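Local coordinates for protein dihydrodipicolinate synthase (Rhodopseudomonas palustris, PDB 3DZ1) that belongs to the DapA family of TIM-barrel lyases and probably acts as a 4-hydroxy-tetrahydrodipicolinate synthase in lysine biosynthesis, at residues 252-257 with 289-294. Numbering follows the deposited sequence.
Sequences IRYEHQ and DTAREE
A single phenol carries this whole contact: Y254 alone spans the gap from 252-257 to the helix at 289-294, where its hydroxyl donates a hydrogen bond to the buried carboxylate of E294. The bond is short, 2.6 Å from Y254 OH to E294 OE1, and the hydroxyl meets the oxygen nearly along the C-O axis of the acid. OE1 lies at the edge of the ring, near its plane, whereas the carboxylate itself is turned 84° from that plane, and the two side chains cross at about a right angle. Y254 holds CG anti to the backbone N (chi1 -163°), which directs the ring across to the facing helix; E294 comes to meet it with an extended chain beyond CG. Beside the polar pair, the methyl CB of A291, one helical turn before E294, packs 3.7 Å from Y254 OH. The backbones stay well apart, the CA atoms of Y254 and E294 being 9.2 Å from each other. Both helices come after the (βα)8 barrel, whose last helix is 223-234: 238-255, 260-271 and 289-301 form the C-terminal helical extension characteristic of the DapA family, and the tyrosine joins the first of these helices to the last. Its ring also packs on V264 of helix 260-271 and on V295 and L298 further along 289-301. A phenylalanine here would probably keep much of this packing but leave OE1 of E294 without its hydroxyl donor and the carboxylate less firmly oriented. The other oxygen, OE2, forms a salt bridge with R211 of a second subunit, whose F207 packs against E294; Y254 and R211 together hold one oxygen each, and the nearby arginine would be expected to favour the ionised form of E294 at the subunit interface.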
loop_
_atom_site.group_PDB
_atom_site.type_symbol
_atom_site.label_atom_id
_atom_site.label_comp_id
_atom_site.label_asym_id
_atom_site.label_seq_id
_atom_site.Cartn_x
_atom_site.Cartn_y
_atom_site.Cartn_z
ATOM N N ILE A 252 20.221 5.316 19.394
ATOM C CA ILE A 252 19.694 4.216 18.601
ATOM C C ILE A 252 18.384 4.665 17.953
ATOM O O ILE A 252 18.167 4.458 16.756
ATOM C CB ILE A 252 19.417 2.971 19.482
ATOM C CG1 ILE A 252 20.743 2.316 19.873
ATOM C CG2 ILE A 252 18.499 1.992 18.744
ATOM C CD1 ILE A 252 20.611 1.190 20.887
ATOM N N ARG A 253 17.508 5.291 18.734
ATOM C CA ARG A 253 16.234 5.728 18.178
ATOM C C ARG A 253 16.368 6.901 17.215
ATOM O O ARG A 253 15.586 7.015 16.273
ATOM C CB ARG A 253 15.224 6.054 19.292
ATOM C CG ARG A 253 15.592 7.196 20.187
ATOM C CD ARG A 253 15.166 8.548 19.617
ATOM N NE ARG A 253 15.990 9.583 20.218
ATOM C CZ ARG A 253 15.534 10.676 20.820
ATOM N NH1 ARG A 253 14.232 10.905 20.908
ATOM N NH2 ARG A 253 16.398 11.529 21.349
ATOM N N TYR A 254 17.357 7.764 17.429
ATOM C CA TYR A 254 17.542 8.901 16.525
ATOM C C TYR A 254 17.973 8.383 15.152
ATOM O O TYR A 254 17.506 8.868 14.120
ATOM C CB TYR A 254 18.603 9.873 17.061
ATOM C CG TYR A 254 18.544 11.240 16.405
ATOM C CD1 TYR A 254 17.819 12.282 16.981
ATOM C CD2 TYR A 254 19.173 11.477 15.179
ATOM C CE1 TYR A 254 17.720 13.529 16.352
ATOM C CE2 TYR A 254 19.077 12.713 14.543
ATOM C CZ TYR A 254 18.350 13.734 15.134
ATOM O OH TYR A 254 18.240 14.953 14.500
ATOM N N GLU A 255 18.858 7.389 15.149
ATOM C CA GLU A 255 19.358 6.800 13.908
ATOM C C GLU A 255 18.287 5.936 13.243
ATOM O O GLU A 255 18.337 5.683 12.037
ATOM C CB GLU A 255 20.593 5.939 14.192
ATOM C CG GLU A 255 21.344 5.501 12.944
ATOM C CD GLU A 255 22.382 4.428 13.226
ATOM O OE1 GLU A 255 23.292 4.672 14.039
ATOM O OE2 GLU A 255 22.286 3.336 12.628
ATOM N N HIS A 256 17.332 5.480 14.047
ATOM C CA HIS A 256 16.238 4.637 13.574
ATOM C C HIS A 256 15.140 5.461 12.903
ATOM O O HIS A 256 13.965 5.333 13.233
ATOM C CB HIS A 256 15.650 3.852 14.752
ATOM C CG HIS A 256 14.585 2.872 14.366
ATOM N ND1 HIS A 256 14.823 1.804 13.530
ATOM C CD2 HIS A 256 13.279 2.792 14.716
ATOM C CE1 HIS A 256 13.710 1.107 13.381
ATOM N NE2 HIS A 256 12.758 1.685 14.089
ATOM N N GLN A 257 15.531 6.328 11.980
ATOM C CA GLN A 257 14.573 7.144 11.246
ATOM C C GLN A 257 14.787 6.867 9.767
ATOM O O GLN A 257 15.916 6.893 9.288
ATOM C CB GLN A 257 14.799 8.634 11.524
ATOM C CG GLN A 257 14.285 9.112 12.861
ATOM C CD GLN A 257 14.536 10.594 13.070
ATOM O OE1 GLN A 257 15.675 11.021 13.273
ATOM N NE2 GLN A 257 13.474 11.388 13.006
ATOM N N ASP A 289 22.393 21.342 9.678
ATOM C CA ASP A 289 23.288 21.796 10.740
ATOM C C ASP A 289 22.685 21.466 12.108
ATOM O O ASP A 289 23.381 21.020 13.020
ATOM C CB ASP A 289 23.505 23.312 10.634
ATOM C CG ASP A 289 24.580 23.818 11.582
ATOM O OD1 ASP A 289 25.777 23.676 11.257
ATOM O OD2 ASP A 289 24.229 24.354 12.656
ATOM N N THR A 290 21.380 21.680 12.244
ATOM C CA THR A 290 20.692 21.410 13.503
ATOM C C THR A 290 20.679 19.925 13.857
ATOM O O THR A 290 20.948 19.558 14.997
ATOM C CB THR A 290 19.253 21.945 13.454
ATOM O OG1 THR A 290 19.295 23.372 13.330
ATOM C CG2 THR A 290 18.495 21.582 14.716
ATOM N N ALA A 291 20.366 19.074 12.885
ATOM C CA ALA A 291 20.344 17.636 13.127
ATOM C C ALA A 291 21.733 17.173 13.571
ATOM O O ALA A 291 21.861 16.334 14.462
ATOM C CB ALA A 291 19.911 16.894 11.865
ATOM N N ARG A 292 22.774 17.730 12.955
ATOM C CA ARG A 292 24.139 17.371 13.319
ATOM C C ARG A 292 24.399 17.735 14.775
ATOM O O ARG A 292 25.008 16.963 15.510
ATOM C CB ARG A 292 25.162 18.081 12.418
ATOM C CG ARG A 292 25.121 17.653 10.957
ATOM C CD ARG A 292 26.410 18.027 10.231
ATOM N NE ARG A 292 26.660 19.470 10.208
ATOM C CZ ARG A 292 26.120 20.310 9.331
ATOM N NH1 ARG A 292 25.295 19.858 8.398
ATOM N NH2 ARG A 292 26.416 21.604 9.376
ATOM N N GLU A 293 23.933 18.910 15.192
ATOM C CA GLU A 293 24.115 19.356 16.572
ATOM C C GLU A 293 23.385 18.408 17.523
ATOM O O GLU A 293 23.913 18.035 18.572
ATOM C CB GLU A 293 23.569 20.780 16.751
ATOM C CG GLU A 293 23.887 21.434 18.099
ATOM C CD GLU A 293 23.164 20.795 19.273
ATOM O OE1 GLU A 293 21.990 20.417 19.107
ATOM O OE2 GLU A 293 23.757 20.689 20.369
ATOM N N GLU A 294 22.168 18.025 17.153
ATOM C CA GLU A 294 21.377 17.122 17.985
ATOM C C GLU A 294 22.091 15.783 18.138
ATOM O O GLU A 294 22.127 15.219 19.229
ATOM C CB GLU A 294 19.982 16.926 17.382
ATOM C CG GLU A 294 19.217 18.241 17.213
ATOM C CD GLU A 294 17.873 18.070 16.538
ATOM O OE1 GLU A 294 17.786 17.279 15.580
ATOM O OE2 GLU A 294 16.906 18.742 16.956
#